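Local atomic coordinates of shikimate dehydrogenase (NADP(+)) (Peptoclostridium difficile, PDB entry 5DZS), a protein that probably catalyses the reversible NADPH-linked reduction of 3-dehydroshikimate to shikimate, a step of the chorismate pathway that leads to the aromatic amino acids. Residues Lys70-Ile75 / Gly83-Ile88; Val195-Ile200 / Leu219-Ser224. All coordinates share one frame; numbering follows the deposited sequence.

Contact 1 (Lys70-Ile75 / Gly83-Ile88); sequences KYLDFI and GAVNTI
Leu72 reaches across to Val85 and Ile88 and carries most of this contact. From CB, which starts out toward Gly83-Ile88, the side chain passes to CG, set anti to the carbonyl carbon and beside the backbone N (chi1 -48°); there it forks, and each methyl finds its own partner. Leu72 CD1 meets the isopropyl group of Val85 tip to tip, 4.0 Å from Val85 CG1 and 4.1 Å from Val85 CG2, so that it faces both methyls almost equally. The other branch goes to Ile88: Leu72 CD2 lies 3.8 Å from Ile88 CD1 and 4.2 Å from Ile88 CG1, the two side chains crossing obliquely. Ile88 meets it with the end of its longer branch, while Ile88 also packs on Val58 and Val60 of strand 57-60.

Both segments run into strands of the mixed sheet in the N-terminal, substrate-binding domain: 74-75, at its edge, and 87-91. Strand 94-98 runs between these two, and its Leu95 touches both Leu72 and Ile88; the contact therefore reaches past strand 94-98, and strands 74-75 and 87-91 are not paired with each other. Helix 77-82 connects the segments and ends in a Schellman motif with Gly83, at positive phi, as its C' residue.

Beyond the Leu72 fork, Ile75 adds a looser touch, Ile75 CG2 to Val85 CG2 at 4.3 Å. Next to Val85 the chain turns polar. Asn86, predicted to bind shikimate, and Thr87 form a classic beta bulge opposite Tyr98. Thr87 OG1 donates to Asn86 OD1 over 3.0 Å, approaching from above the carbonyl plane, 60° out of it, while Asn86 ND2 is hydrogen-bonded to Thr100 OG1. The side chain of Val85 lies about 6 Å from that of Lys65, the predicted proton acceptor.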
ATOM      1  N   LYS B  70       4.948 -16.850 -11.408  1.00 23.56           N
ATOM      2  CA  LYS B  70       5.603 -16.694 -12.715  1.00 24.79           C
ATOM      3  C   LYS B  70       4.797 -15.903 -13.731  1.00 25.24           C
ATOM      4  O   LYS B  70       5.368 -15.427 -14.719  1.00 28.51           O
ATOM      5  CB  LYS B  70       5.968 -18.059 -13.307  1.00 27.55           C
ATOM      6  CG  LYS B  70       4.787 -18.861 -13.849  1.00 26.49           C
ATOM      7  CD  LYS B  70       5.235 -20.218 -14.394  1.00 29.98           C
ATOM      8  CE  LYS B  70       5.705 -21.145 -13.295  1.00 30.39           C
ATOM      9  NZ  LYS B  70       4.612 -21.623 -12.405  1.00 29.27           N
ATOM     10  N   TYR B  71       3.492 -15.729 -13.470  1.00 22.86           N
ATOM     11  CA  TYR B  71       2.602 -15.063 -14.402  1.00 22.30           C
ATOM     12  C   TYR B  71       2.422 -13.601 -14.071  1.00 23.68           C
ATOM     13  O   TYR B  71       1.706 -12.904 -14.785  1.00 28.95           O
ATOM     14  CB  TYR B  71       1.223 -15.740 -14.423  1.00 22.00           C
ATOM     15  CG  TYR B  71       1.297 -17.197 -14.812  1.00 23.65           C
ATOM     16  CD1 TYR B  71       1.513 -17.569 -16.135  1.00 23.69           C
ATOM     17  CD2 TYR B  71       1.180 -18.196 -13.864  1.00 26.04           C
ATOM     18  CE1 TYR B  71       1.582 -18.899 -16.491  1.00 26.79           C
ATOM     19  CE2 TYR B  71       1.250 -19.532 -14.224  1.00 28.60           C
ATOM     20  CZ  TYR B  71       1.470 -19.866 -15.528  1.00 27.08           C
ATOM     21  OH  TYR B  71       1.546 -21.177 -15.893  1.00 31.12           O
ATOM     22  N   LEU B  72       3.051 -13.132 -12.990  1.00 21.12           N
ATOM     23  CA  LEU B  72       2.890 -11.753 -12.581  1.00 22.86           C
ATOM     24  C   LEU B  72       3.997 -10.841 -13.092  1.00 22.87           C
ATOM     25  O   LEU B  72       5.123 -11.277 -13.361  1.00 25.27           O
ATOM     26  CB  LEU B  72       2.807 -11.692 -11.040  1.00 24.04           C
ATOM     27  CG  LEU B  72       1.829 -12.691 -10.433  1.00 23.51           C
ATOM     28  CD1 LEU B  72       1.796 -12.559  -8.922  1.00 28.42           C
ATOM     29  CD2 LEU B  72       0.424 -12.529 -11.016  1.00 26.32           C
ATOM     30  N   ASP B  73       3.679  -9.556 -13.237  1.00 20.96           N
ATOM     31  CA  ASP B  73       4.610  -8.603 -13.718  1.00 21.70           C
ATOM     32  C   ASP B  73       5.510  -8.023 -12.634  1.00 22.11           C
ATOM     33  O   ASP B  73       6.701  -7.803 -12.869  1.00 23.09           O
ATOM     34  CB  ASP B  73       3.873  -7.496 -14.453  1.00 22.87           C
ATOM     35  CG  ASP B  73       3.124  -8.021 -15.646  1.00 24.38           C
ATOM     36  OD1 ASP B  73       3.823  -8.277 -16.679  1.00 29.67           O
ATOM     37  OD2 ASP B  73       1.888  -8.155 -15.618  1.00 23.81           O
ATOM     38  N   PHE B  74       4.937  -7.801 -11.444  1.00 20.36           N
ATOM     39  CA  PHE B  74       5.652  -7.220 -10.341  1.00 19.96           C
ATOM     40  C   PHE B  74       5.233  -7.947  -9.083  1.00 20.06           C
ATOM     41  O   PHE B  74       4.057  -8.249  -8.923  1.00 21.15           O
ATOM     42  CB  PHE B  74       5.347  -5.720 -10.197  1.00 21.57           C
ATOM     43  CG  PHE B  74       5.604  -4.937 -11.445  1.00 22.72           C
ATOM     44  CD1 PHE B  74       6.900  -4.634 -11.817  1.00 24.82           C
ATOM     45  CD2 PHE B  74       4.549  -4.521 -12.258  1.00 22.86           C
ATOM     46  CE1 PHE B  74       7.149  -3.921 -12.989  1.00 24.75           C
ATOM     47  CE2 PHE B  74       4.807  -3.803 -13.398  1.00 25.30           C
ATOM     48  CZ  PHE B  74       6.087  -3.521 -13.768  1.00 24.96           C
ATOM     49  N   ILE B  75       6.190  -8.237  -8.223  1.00 21.23           N
ATOM     50  CA  ILE B  75       5.960  -8.896  -6.949  1.00 21.14           C
ATOM     51  C   ILE B  75       6.466  -8.028  -5.805  1.00 21.09           C
ATOM     52  O   ILE B  75       7.634  -7.610  -5.773  1.00 22.00           O
ATOM     53  CB  ILE B  75       6.595 -10.285  -6.918  1.00 25.84           C
ATOM     54  CG1 ILE B  75       6.024 -11.110  -8.098  1.00 30.89           C
ATOM     55  CG2 ILE B  75       6.308 -10.955  -5.584  1.00 25.68           C
ATOM     56  CD1 ILE B  75       6.584 -12.500  -8.243  1.00 35.84           C
ATOM     57  N   GLY B  83       7.924 -16.062  -0.494  1.00 32.30           N
ATOM     58  CA  GLY B  83       7.930 -16.988  -1.630  1.00 29.97           C
ATOM     59  C   GLY B  83       6.529 -17.439  -2.119  1.00 29.54           C
ATOM     60  O   GLY B  83       6.366 -18.527  -2.684  1.00 27.95           O
ATOM     61  N   ALA B  84       5.531 -16.571  -1.973  1.00 25.48           N
ATOM     62  CA  ALA B  84       4.144 -16.904  -2.349  1.00 23.59           C
ATOM     63  C   ALA B  84       3.335 -15.628  -2.439  1.00 20.67           C
ATOM     64  O   ALA B  84       3.678 -14.634  -1.769  1.00 22.64           O
ATOM     65  CB  ALA B  84       3.521 -17.801  -1.311  1.00 24.51           C
ATOM     66  N   VAL B  85       2.253 -15.691  -3.219  1.00 19.49           N
ATOM     67  CA  VAL B  85       1.336 -14.591  -3.425  1.00 18.38           C
ATOM     68  C   VAL B  85      -0.088 -15.012  -3.122  1.00 18.44           C
ATOM     69  O   VAL B  85      -0.517 -16.070  -3.581  1.00 18.91           O
ATOM     70  CB  VAL B  85       1.448 -14.093  -4.879  1.00 18.92           C
ATOM     71  CG1 VAL B  85       0.242 -13.258  -5.328  1.00 19.26           C
ATOM     72  CG2 VAL B  85       2.737 -13.310  -5.025  1.00 19.71           C
ATOM     73  N   ASN B  86      -0.836 -14.210  -2.351  1.00 16.62           N
ATOM     74  CA  ASN B  86      -2.264 -14.473  -2.134  1.00 16.74           C
ATOM     75  C   ASN B  86      -3.178 -13.342  -2.563  1.00 16.77           C
ATOM     76  O   ASN B  86      -4.390 -13.476  -2.414  1.00 16.68           O
ATOM     77  CB  ASN B  86      -2.544 -14.852  -0.690  1.00 19.17           C
ATOM     78  CG  ASN B  86      -2.477 -13.685   0.248  1.00 22.05           C
ATOM     79  OD1 ASN B  86      -2.067 -12.578  -0.100  1.00 20.80           O
ATOM     80  ND2 ASN B  86      -2.908 -13.929   1.474  1.00 29.01           N
ATOM     81  N   THR B  87      -2.618 -12.265  -3.116  1.00 15.65           N
ATOM     82  CA  THR B  87      -3.405 -11.086  -3.509  1.00 15.75           C
ATOM     83  C   THR B  87      -2.796 -10.542  -4.793  1.00 16.60           C
ATOM     84  O   THR B  87      -1.594 -10.274  -4.829  1.00 16.84           O
ATOM     85  CB  THR B  87      -3.394 -10.026  -2.390  1.00 17.89           C
ATOM     86  OG1 THR B  87      -3.965 -10.582  -1.188  1.00 19.08           O
ATOM     87  CG2 THR B  87      -4.169  -8.776  -2.778  1.00 19.09           C
ATOM     88  N   ILE B  88      -3.613 -10.385  -5.823  1.00 15.38           N
ATOM     89  CA  ILE B  88      -3.170  -9.850  -7.109  1.00 15.51           C
ATOM     90  C   ILE B  88      -3.994  -8.598  -7.442  1.00 16.59           C
ATOM     91  O   ILE B  88      -5.233  -8.600  -7.240  1.00 15.58           O
ATOM     92  CB  ILE B  88      -3.338 -10.889  -8.237  1.00 16.81           C
ATOM     93  CG1 ILE B  88      -2.392 -12.080  -8.000  1.00 19.25           C
ATOM     94  CG2 ILE B  88      -3.103 -10.293  -9.631  1.00 18.35           C
ATOM     95  CD1 ILE B  88      -2.609 -13.275  -8.906  1.00 19.52           C
TER

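Contact 2 (Val195-Ile200 / Leu219-Ser224); sequences VSKSII and LRIGNS
Ile221 stands between Lys197 and Ile200, and its side chain crosses each of theirs at about a right angle. A single methyl serves both: Ile221 CG2, anti to its own backbone N, lies 3.7 Å from Ile200 CD1 and 3.9 Å from Lys197 CG. The Ile200 methyl also bears on the branch point, with Ile200 CD1 and Ile221 CB 3.9 Å apart. Lys197 takes part through the aliphatic beginning of its chain. Its CG is swung away from the backbone N (chi1 -172°) to lie beside Ile221, and the chain then bends at chi3 (66°), carrying the ammonium group off from helix 217-224; this residue is exposed, whereas Ile200 is buried.

The second branch of Ile200 faces backbone instead of a side chain: Ile200 CG2 is 4.2 Å from Gly222 CA. Glycine presents only its main chain here, and the alpha carbons of Ile200 and Gly222 are 6.8 Å apart. The short helix 197-200 starts after Ser196 at the N-cap position, and Ser196 O accepts the hydrogen bond from Ile200 N. On the facing helix, Ser224 OG donates to Ile221 O over 2.6 Å, tilted 31° from the carbonyl plane.

This is plain helix-helix packing at the margin of the nucleotide-binding domain, away from the annotated sites. Phe218 of helix 217-224 packs on Val195 and Ile200, Met225 touches Lys197, and Leu206 of strand 205-208 in the parallel sheet lies against both Ile200 and Leu219.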
ATOM      1  N   VAL B 195      -2.822 -34.239  13.120  1.00 43.18           N
ATOM      2  CA  VAL B 195      -1.990 -34.896  14.116  1.00 43.74           C
ATOM      3  C   VAL B 195      -2.847 -35.571  15.167  1.00 45.95           C
ATOM      4  O   VAL B 195      -3.979 -35.158  15.437  1.00 47.92           O
ATOM      5  CB  VAL B 195      -1.022 -33.918  14.813  1.00 43.08           C
ATOM      6  CG1 VAL B 195       0.040 -33.443  13.837  1.00 42.48           C
ATOM      7  CG2 VAL B 195      -1.770 -32.745  15.440  1.00 42.96           C
ATOM      8  N   SER B 196      -2.284 -36.610  15.763  1.00 47.60           N
ATOM      9  CA  SER B 196      -2.963 -37.370  16.781  1.00 51.02           C
ATOM     10  C   SER B 196      -3.060 -36.620  18.102  1.00 51.07           C
ATOM     11  O   SER B 196      -2.320 -35.667  18.366  1.00 47.21           O
ATOM     12  CB  SER B 196      -2.209 -38.674  17.028  1.00 53.56           C
ATOM     13  OG  SER B 196      -0.897 -38.398  17.497  1.00 52.68           O
ATOM     14  N   LYS B 197      -3.971 -37.101  18.932  1.00 54.35           N
ATOM     15  CA  LYS B 197      -4.200 -36.581  20.270  1.00 57.43           C
ATOM     16  C   LYS B 197      -2.902 -36.613  21.090  1.00 57.50           C
ATOM     17  O   LYS B 197      -2.641 -35.714  21.885  1.00 55.92           O
ATOM     18  CB  LYS B 197      -5.276 -37.438  20.950  1.00 63.40           C
ATOM     19  CG  LYS B 197      -5.768 -36.903  22.279  1.00 67.57           C
ATOM     20  CD  LYS B 197      -6.829 -37.782  22.930  1.00 73.08           C
ATOM     21  CE  LYS B 197      -6.279 -39.138  23.349  1.00 78.24           C
ATOM     22  NZ  LYS B 197      -7.266 -39.925  24.142  1.00 84.79           N
ATOM     23  N   SER B 198      -2.098 -37.660  20.886  1.00 58.38           N
ATOM     24  CA  SER B 198      -0.820 -37.826  21.595  1.00 59.78           C
ATOM     25  C   SER B 198       0.181 -36.712  21.297  1.00 56.79           C
ATOM     26  O   SER B 198       0.977 -36.336  22.165  1.00 56.49           O
ATOM     27  CB  SER B 198      -0.193 -39.170  21.240  1.00 61.57           C
ATOM     28  OG  SER B 198      -1.050 -40.232  21.606  1.00 68.69           O
ATOM     29  N   ILE B 199       0.165 -36.211  20.062  1.00 52.39           N
ATOM     30  CA  ILE B 199       1.046 -35.105  19.672  1.00 50.33           C
ATOM     31  C   ILE B 199       0.461 -33.800  20.212  1.00 49.09           C
ATOM     32  O   ILE B 199       1.185 -32.967  20.760  1.00 49.11           O
ATOM     33  CB  ILE B 199       1.233 -35.026  18.139  1.00 48.47           C
ATOM     34  CG1 ILE B 199       2.099 -36.199  17.654  1.00 51.83           C
ATOM     35  CG2 ILE B 199       1.873 -33.689  17.727  1.00 44.71           C
ATOM     36  CD1 ILE B 199       2.181 -36.324  16.143  1.00 51.87           C
ATOM     37  N   ILE B 200      -0.854 -33.636  20.081  1.00 48.92           N
ATOM     38  CA  ILE B 200      -1.522 -32.429  20.578  1.00 49.04           C
ATOM     39  C   ILE B 200      -1.300 -32.262  22.075  1.00 50.74           C
ATOM     40  O   ILE B 200      -1.165 -31.153  22.583  1.00 49.07           O
ATOM     41  CB  ILE B 200      -3.033 -32.440  20.267  1.00 49.87           C
ATOM     42  CG1 ILE B 200      -3.234 -32.340  18.750  1.00 47.89           C
ATOM     43  CG2 ILE B 200      -3.722 -31.270  20.960  1.00 49.72           C
ATOM     44  CD1 ILE B 200      -4.673 -32.427  18.285  1.00 48.09           C
ATOM     45  N   LEU B 219      -8.853 -28.486  16.666  1.00 44.39           N
ATOM     46  CA  LEU B 219      -9.197 -27.604  17.793  1.00 45.67           C
ATOM     47  C   LEU B 219     -10.178 -28.252  18.755  1.00 49.77           C
ATOM     48  O   LEU B 219     -10.170 -27.956  19.948  1.00 48.96           O
ATOM     49  CB  LEU B 219      -9.761 -26.267  17.299  1.00 44.69           C
ATOM     50  CG  LEU B 219      -8.805 -25.439  16.444  1.00 41.09           C
ATOM     51  CD1 LEU B 219      -9.418 -24.076  16.144  1.00 40.32           C
ATOM     52  CD2 LEU B 219      -7.458 -25.296  17.137  1.00 41.65           C
ATOM     53  N   ARG B 220     -11.025 -29.131  18.230  1.00 51.96           N
ATOM     54  CA  ARG B 220     -11.984 -29.830  19.060  1.00 57.54           C
ATOM     55  C   ARG B 220     -11.215 -30.745  20.019  1.00 56.60           C
ATOM     56  O   ARG B 220     -11.562 -30.836  21.194  1.00 59.42           O
ATOM     57  CB  ARG B 220     -13.012 -30.551  18.182  1.00 62.65           C
ATOM     58  CG  ARG B 220     -14.057 -31.384  18.912  1.00 71.88           C
ATOM     59  CD  ARG B 220     -15.403 -31.348  18.181  1.00 76.93           C
ATOM     60  NE  ARG B 220     -15.282 -31.320  16.715  1.00 79.17           N
ATOM     61  CZ  ARG B 220     -15.628 -32.307  15.886  1.00 83.36           C
ATOM     62  NH1 ARG B 220     -15.464 -32.151  14.575  1.00 83.34           N
ATOM     63  NH2 ARG B 220     -16.129 -33.453  16.347  1.00 86.75           N
ATOM     64  N   ILE B 221     -10.138 -31.370  19.536  1.00 54.53           N
ATOM     65  CA  ILE B 221      -9.291 -32.213  20.401  1.00 55.19           C
ATOM     66  C   ILE B 221      -8.538 -31.341  21.415  1.00 54.56           C
ATOM     67  O   ILE B 221      -8.364 -31.732  22.567  1.00 55.16           O
ATOM     68  CB  ILE B 221      -8.270 -33.056  19.593  1.00 54.70           C
ATOM     69  CG1 ILE B 221      -8.992 -34.119  18.757  1.00 55.93           C
ATOM     70  CG2 ILE B 221      -7.280 -33.761  20.530  1.00 54.64           C
ATOM     71  CD1 ILE B 221      -8.094 -34.832  17.763  1.00 56.67           C
ATOM     72  N   GLY B 222      -8.087 -30.169  20.974  1.00 50.57           N
ATOM     73  CA  GLY B 222      -7.353 -29.251  21.845  1.00 51.38           C
ATOM     74  C   GLY B 222      -8.201 -28.710  22.981  1.00 54.39           C
ATOM     75  O   GLY B 222      -7.755 -28.650  24.126  1.00 57.93           O
ATOM     76  N   ASN B 223      -9.430 -28.318  22.664  1.00 55.97           N
ATOM     77  CA  ASN B 223     -10.343 -27.799  23.677  1.00 59.16           C
ATOM     78  C   ASN B 223     -10.691 -28.832  24.740  1.00 62.80           C
ATOM     79  O   ASN B 223     -10.909 -28.475  25.894  1.00 66.51           O
ATOM     80  CB  ASN B 223     -11.623 -27.261  23.034  1.00 59.44           C
ATOM     81  CG  ASN B 223     -11.410 -25.927  22.347  1.00 59.10           C
ATOM     82  OD1 ASN B 223     -10.721 -25.053  22.874  1.00 61.76           O
ATOM     83  ND2 ASN B 223     -12.018 -25.754  21.182  1.00 60.17           N
ATOM     84  N   SER B 224     -10.730 -30.107  24.355  1.00 64.25           N
ATOM     85  CA  SER B 224     -11.063 -31.180  25.302  1.00 67.85           C
ATOM     86  C   SER B 224      -9.974 -31.345  26.366  1.00 69.24           C
ATOM     87  O   SER B 224     -10.227 -31.884  27.441  1.00 72.61           O
ATOM     88  CB  SER B 224     -11.292 -32.508  24.574  1.00 69.02           C
ATOM     89  OG  SER B 224     -10.088 -33.027  24.037  1.00 68.89           O
TER

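Contacts 1 and 2 lie on opposite sides of the chain's centre, about 35 Å apart between centres, and share no helix or strand. Contact 1 joins loops and strand ends at the mixed sheet of the substrate-binding domain; contact 2 joins two helices beside the parallel sheet of the nucleotide-binding domain. Both are apolar and partly buried. In contact 1 branched side chains meet one another near predicted shikimate and active-site residues, and Phe74, in the same segment, packs on Lys80 of the second subunit. Contact 2 also uses a lysine's aliphatic stem and a glycine backbone, and neither of its segments touches the other subunit.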